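Local coordinates for protein scribble homolog (Homo sapiens, PDB 6EEY) that binds C-terminal PDZ ligands of the alpha1D-adrenergic receptor co-operatively and probably acts as a scaffold in cell polarity, at residues Lys11-Leu17 against Leu83-Gly87; Leu7-Ala12 against Ala50-Arg56. The protein carries 1 engineered substitution. All coordinates share one frame; numbering follows the deposited sequence.

Contact 1 (Lys11-Leu17 against Leu83-Gly87); sequences KAPGEGL and LRSVG. Engineered in segment 11-17: G16 (natural residue Arg).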
loop_
_atom_site.group_PDB
_atom_site.type_symbol
_atom_site.label_atom_id
_atom_site.label_comp_id
_atom_site.label_asym_id
_atom_site.label_seq_id
_atom_site.Cartn_x
_atom_site.Cartn_y
_atom_site.Cartn_z
ATOM N N LYS A 11 -14.304 1.367 -4.296
ATOM C CA LYS A 11 -14.303 -0.081 -4.188
ATOM C C LYS A 11 -15.661 -0.514 -3.663
ATOM O O LYS A 11 -16.430 0.290 -3.129
ATOM C CB LYS A 11 -13.193 -0.579 -3.263
ATOM C CG LYS A 11 -13.323 -0.176 -1.812
ATOM C CD LYS A 11 -12.099 -0.627 -1.037
ATOM C CE LYS A 11 -12.249 -0.487 0.460
ATOM N NZ LYS A 11 -13.337 -1.375 0.963
ATOM N N ALA A 12 -15.953 -1.798 -3.803
ATOM C CA ALA A 12 -17.150 -2.325 -3.166
ATOM C C ALA A 12 -16.913 -2.330 -1.654
ATOM O O ALA A 12 -15.780 -2.447 -1.195
ATOM C CB ALA A 12 -17.471 -3.717 -3.686
ATOM N N PRO A 13 -17.961 -2.142 -0.854
ATOM C CA PRO A 13 -17.746 -1.829 0.563
ATOM C C PRO A 13 -17.045 -2.895 1.356
ATOM O O PRO A 13 -16.414 -2.561 2.368
ATOM C CB PRO A 13 -19.164 -1.588 1.107
ATOM C CG PRO A 13 -20.056 -1.572 -0.029
ATOM C CD PRO A 13 -19.360 -1.983 -1.265
ATOM N N GLY A 14 -17.138 -4.157 0.961
ATOM C CA GLY A 14 -16.456 -5.242 1.627
ATOM C C GLY A 14 -15.189 -5.704 0.942
ATOM O O GLY A 14 -14.525 -6.618 1.441
ATOM N N GLU A 15 -14.805 -5.067 -0.157
ATOM C CA GLU A 15 -13.682 -5.473 -0.989
ATOM C C GLU A 15 -12.399 -4.806 -0.519
ATOM O O GLU A 15 -12.422 -3.706 0.021
ATOM C CB GLU A 15 -14.012 -4.985 -2.403
ATOM C CG GLU A 15 -13.078 -5.367 -3.485
ATOM C CD GLU A 15 -13.338 -4.644 -4.810
ATOM O OE1 GLU A 15 -14.172 -3.711 -4.920
ATOM O OE2 GLU A 15 -12.675 -5.059 -5.767
ATOM N N GLY A 16 -11.265 -5.453 -0.756
ATOM C CA GLY A 16 -9.980 -4.828 -0.531
ATOM C C GLY A 16 -9.540 -3.999 -1.725
ATOM O O GLY A 16 -10.196 -3.942 -2.761
ATOM N N LEU A 17 -8.383 -3.357 -1.591
ATOM C CA LEU A 17 -7.899 -2.535 -2.689
ATOM C C LEU A 17 -7.462 -3.375 -3.879
ATOM O O LEU A 17 -7.462 -2.872 -5.003
ATOM C CB LEU A 17 -6.757 -1.650 -2.206
ATOM C CG LEU A 17 -6.245 -0.660 -3.250
ATOM C CD1 LEU A 17 -7.314 0.300 -3.735
ATOM C CD2 LEU A 17 -5.100 0.124 -2.649
ATOM N N LEU A 83 -5.370 -2.334 3.851
ATOM C CA LEU A 83 -5.794 -2.356 2.454
ATOM C C LEU A 83 -7.114 -3.082 2.263
ATOM O O LEU A 83 -7.689 -2.989 1.174
ATOM C CB LEU A 83 -4.699 -2.972 1.593
ATOM C CG LEU A 83 -3.441 -2.116 1.454
ATOM C CD1 LEU A 83 -2.272 -2.934 0.944
ATOM C CD2 LEU A 83 -3.712 -0.936 0.538
ATOM N N ARG A 84 -7.608 -3.770 3.293
ATOM C CA ARG A 84 -8.892 -4.459 3.275
ATOM C C ARG A 84 -9.934 -3.750 4.127
ATOM O O ARG A 84 -10.997 -4.310 4.391
ATOM C CB ARG A 84 -8.724 -5.911 3.714
ATOM C CG ARG A 84 -7.851 -6.677 2.736
ATOM C CD ARG A 84 -7.327 -7.978 3.309
ATOM N NE ARG A 84 -8.385 -8.930 3.636
ATOM C CZ ARG A 84 -8.817 -9.897 2.824
ATOM N NH1 ARG A 84 -9.776 -10.718 3.237
ATOM N NH2 ARG A 84 -8.306 -10.042 1.609
ATOM N N SER A 85 -9.680 -2.517 4.511
ATOM C CA SER A 85 -10.610 -1.763 5.327
ATOM C C SER A 85 -11.951 -1.665 4.622
ATOM O O SER A 85 -12.030 -1.505 3.403
ATOM C CB SER A 85 -10.090 -0.343 5.555
ATOM O OG SER A 85 -8.871 -0.327 6.275
ATOM N N VAL A 86 -13.018 -1.707 5.402
ATOM C CA VAL A 86 -14.328 -1.555 4.813
ATOM C C VAL A 86 -14.505 -0.122 4.323
ATOM O O VAL A 86 -13.787 0.811 4.710
ATOM C CB VAL A 86 -15.469 -1.978 5.755
ATOM C CG1 VAL A 86 -15.277 -3.414 6.217
ATOM C CG2 VAL A 86 -15.555 -1.045 6.918
ATOM N N GLY A 87 -15.497 0.056 3.469
ATOM C CA GLY A 87 -15.830 1.353 2.949
ATOM C C GLY A 87 -15.957 1.326 1.449
ATOM O O GLY A 87 -15.414 0.435 0.780
HETATM O O HOH W 1 -11.907 -6.528 2.625
#

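Contact 2 (Leu7-Ala12 against Ala50-Arg56); sequences LCIQKA and AAGRDGR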
loop_
_atom_site.group_PDB
_atom_site.type_symbol
_atom_site.label_atom_id
_atom_site.label_comp_id
_atom_site.label_asym_id
_atom_site.label_seq_id
_atom_site.Cartn_x
_atom_site.Cartn_y
_atom_site.Cartn_z
ATOM N N LEU A 7 -4.553 9.395 -3.403
ATOM C CA LEU A 7 -5.563 8.911 -4.326
ATOM C C LEU A 7 -6.702 8.301 -3.537
ATOM O O LEU A 7 -6.469 7.536 -2.594
ATOM C CB LEU A 7 -5.024 7.819 -5.226
ATOM C CG LEU A 7 -3.834 8.172 -6.112
ATOM C CD1 LEU A 7 -3.645 7.129 -7.210
ATOM C CD2 LEU A 7 -3.905 9.569 -6.696
ATOM N N CYS A 8 -7.917 8.641 -3.923
ATOM C CA CYS A 8 -9.119 8.055 -3.359
ATOM C C CYS A 8 -9.698 7.118 -4.396
ATOM O O CYS A 8 -10.017 7.545 -5.501
ATOM C CB CYS A 8 -10.126 9.132 -2.985
ATOM S SG CYS A 8 -11.642 8.507 -2.256
ATOM N N ILE A 9 -9.776 5.840 -4.060
ATOM C CA ILE A 9 -10.113 4.789 -5.006
ATOM C C ILE A 9 -11.432 4.166 -4.604
ATOM O O ILE A 9 -11.607 3.751 -3.459
ATOM C CB ILE A 9 -8.979 3.756 -5.100
ATOM C CG1 ILE A 9 -7.735 4.468 -5.649
ATOM C CG2 ILE A 9 -9.375 2.592 -5.964
ATOM C CD1 ILE A 9 -6.469 3.670 -5.501
ATOM N N GLN A 10 -12.367 4.109 -5.538
ATOM C CA GLN A 10 -13.646 3.487 -5.251
ATOM C C GLN A 10 -13.491 1.981 -5.144
ATOM O O GLN A 10 -12.667 1.374 -5.829
ATOM C CB GLN A 10 -14.642 3.837 -6.343
ATOM C CG GLN A 10 -14.945 5.326 -6.407
ATOM C CD GLN A 10 -16.187 5.657 -7.227
ATOM O OE1 GLN A 10 -17.037 4.799 -7.477
ATOM N NE2 GLN A 10 -16.300 6.911 -7.642
ATOM N N LYS A 11 -14.304 1.367 -4.296
ATOM C CA LYS A 11 -14.303 -0.081 -4.188
ATOM C C LYS A 11 -15.661 -0.514 -3.663
ATOM O O LYS A 11 -16.430 0.290 -3.129
ATOM C CB LYS A 11 -13.193 -0.579 -3.263
ATOM C CG LYS A 11 -13.323 -0.176 -1.812
ATOM C CD LYS A 11 -12.099 -0.627 -1.037
ATOM C CE LYS A 11 -12.249 -0.487 0.460
ATOM N NZ LYS A 11 -13.337 -1.375 0.963
ATOM N N ALA A 12 -15.953 -1.798 -3.803
ATOM C CA ALA A 12 -17.150 -2.325 -3.166
ATOM C C ALA A 12 -16.913 -2.330 -1.654
ATOM O O ALA A 12 -15.780 -2.447 -1.195
ATOM C CB ALA A 12 -17.471 -3.717 -3.686
ATOM N N ALA A 50 -9.971 -3.376 -7.173
ATOM C CA ALA A 50 -10.363 -1.971 -7.194
ATOM C C ALA A 50 -9.268 -1.084 -7.766
ATOM O O ALA A 50 -9.547 -0.173 -8.553
ATOM C CB ALA A 50 -10.771 -1.527 -5.789
ATOM N N ALA A 51 -8.019 -1.329 -7.388
ATOM C CA ALA A 51 -6.928 -0.526 -7.921
ATOM C C ALA A 51 -6.785 -0.719 -9.419
ATOM O O ALA A 51 -6.515 0.236 -10.150
ATOM C CB ALA A 51 -5.630 -0.907 -7.212
ATOM N N GLY A 52 -6.959 -1.949 -9.882
ATOM C CA GLY A 52 -6.886 -2.214 -11.306
ATOM C C GLY A 52 -7.985 -1.515 -12.070
ATOM O O GLY A 52 -7.738 -0.916 -13.121
ATOM N N ARG A 53 -9.208 -1.559 -11.546
ATOM C CA ARG A 53 -10.337 -0.922 -12.211
ATOM C C ARG A 53 -10.153 0.582 -12.287
ATOM O O ARG A 53 -10.515 1.214 -13.285
ATOM C CB ARG A 53 -11.635 -1.240 -11.465
ATOM C CG ARG A 53 -11.973 -2.705 -11.436
ATOM C CD ARG A 53 -13.370 -2.937 -10.957
ATOM N NE ARG A 53 -13.673 -2.379 -9.652
ATOM C CZ ARG A 53 -13.583 -3.027 -8.497
ATOM N NH1 ARG A 53 -13.928 -2.403 -7.400
ATOM N NH2 ARG A 53 -13.141 -4.271 -8.442
ATOM N N ASP A 54 -9.610 1.182 -11.228
ATOM C CA ASP A 54 -9.375 2.621 -11.196
ATOM C C ASP A 54 -8.309 3.019 -12.209
ATOM O O ASP A 54 -8.399 4.087 -12.826
ATOM C CB ASP A 54 -9.010 2.986 -9.758
ATOM C CG ASP A 54 -8.500 4.397 -9.604
ATOM O OD1 ASP A 54 -7.297 4.619 -9.832
ATOM O OD2 ASP A 54 -9.298 5.283 -9.237
ATOM N N GLY A 55 -7.291 2.196 -12.389
ATOM C CA GLY A 55 -6.339 2.385 -13.454
ATOM C C GLY A 55 -5.117 3.205 -13.120
ATOM O O GLY A 55 -4.181 3.231 -13.921
ATOM N N ARG A 56 -5.069 3.850 -11.966
ATOM C CA ARG A 56 -3.956 4.745 -11.673
ATOM C C ARG A 56 -2.769 4.031 -11.038
ATOM O O ARG A 56 -1.626 4.240 -11.454
ATOM C CB ARG A 56 -4.424 5.891 -10.772
ATOM C CG ARG A 56 -5.285 6.883 -11.503
ATOM C CD ARG A 56 -5.790 7.962 -10.584
ATOM N NE ARG A 56 -6.775 7.437 -9.639
ATOM C CZ ARG A 56 -7.333 8.145 -8.669
ATOM N NH1 ARG A 56 -7.006 9.415 -8.481
ATOM N NH2 ARG A 56 -8.240 7.583 -7.898
HETATM O O HOH W 2 -8.311 10.447 -6.157
HETATM O O HOH W 3 -11.943 1.227 -8.391
HETATM O O HOH W 4 -11.793 5.061 -8.228
#

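Contact 1 (Lys11-Leu17 against Leu83-Gly87)
K11 reaches across to S85 and G87 with its ammonium group, drawing two loops of the PDZ fold together: the one between strands 5-10 and 19-23, whose end at G16 and L17 leads into what is, in this family, the carboxylate-binding loop, and the one after helix 76-83. NZ donates to S85 O and to G87 O, both at 2.8 Å and both in the carbonyl planes, with a lone pair of G87 O taking the second bond. E15 O of its own loop is the third acceptor, 2.7 Å from K11 NZ, so a primary ammonium with three hydrogens matches a site built from three backbone carbonyls. The chain runs extended as far as CE, then a bend at chi4 (64°) swings NZ in among these oxygens.

On one flank G87 N returns a bond to P13 O at 3.0 Å, and P13 CA makes a CA-H...O contact with G87 O. On the other, L17 N donates to L83 O, while the methyls L17 CD2 and L83 CD2 meet at 3.6 Å. L83 also packs on I19 and I21, and L17 on L90 and V92.

The 11-17 loop takes its shape from a type I turn over A12-E15, where P13 has the phi a proline ring imposes. E15 OE1 braces the turn by accepting from A12 N. G16, engineered in place of arginine, lies against R84 with only backbone. G87 has a positive phi (130°) that would jam a side chain against V86 O. A water donates to both G14 O and R84 O, at 2.9 Å and 3.0 Å.

Contact 2 (Leu7-Ala12 against Ala50-Arg56)
R56 and D54, at the end of the short helix 50-54, form a polar clasp on L7-I9 of strand 5-10, which the helix crosses at 104°. Beside it I9 and A50 pack these elements of the PDZ domain together, and a water donating to Q10 O and A50 O bridges their backbones. R56 NH2 donates to C8 O at 3.0 Å; the oxygen lies in the guanidinium plane, but the N-H...O angle is only 132° and NH2 stands well above the carbonyl plane. L7 CD1 lies over one guanidinium face, offset toward the rim, and L7 CD2 touches R56 NH1, as suits a branched aliphatic tip.

With CG anti to the backbone N (chi1 170°), D54 brings its carboxylate side-on to R56: OD1 takes NE at 2.9 Å through its syn lone pair, and OD2 takes NH2. OD1 also accepts from R56 N in an Asx turn spanning G55, whose positive phi suits glycine. I9 CG2 packs on D54 CB at 3.8 Å. Were D54 an alanine, the guanidinium would probably be free to swing from C8 O, and the water on Q10 N would lose its acceptor. The carboxylate probably offsets the charge of R56, which can then give an N-H to the strand's backbone while held in place.

In the fold
From the N terminus, strand 5-10 carries the first half of contact 2, and the chain runs straight on into the first half of contact 1, the two sharing K11 and A12. Contact 2 closes at 50-56, after strands 19-23 and 40-45 have been laid down; contact 1 closes at 83-87, after helix 76-83. The segments therefore alternate, and the two closures cross instead of nesting. Their centres lie about 10 Å apart, and E15 OE1 joins them by a salt bridge to R53 NH1. Contact 2 ties strand 5-10 to helix 50-54; contact 1 ties the loop after that strand to the segment leading from helix 76-83 to strand 89-94, which pairs with strand 5-10.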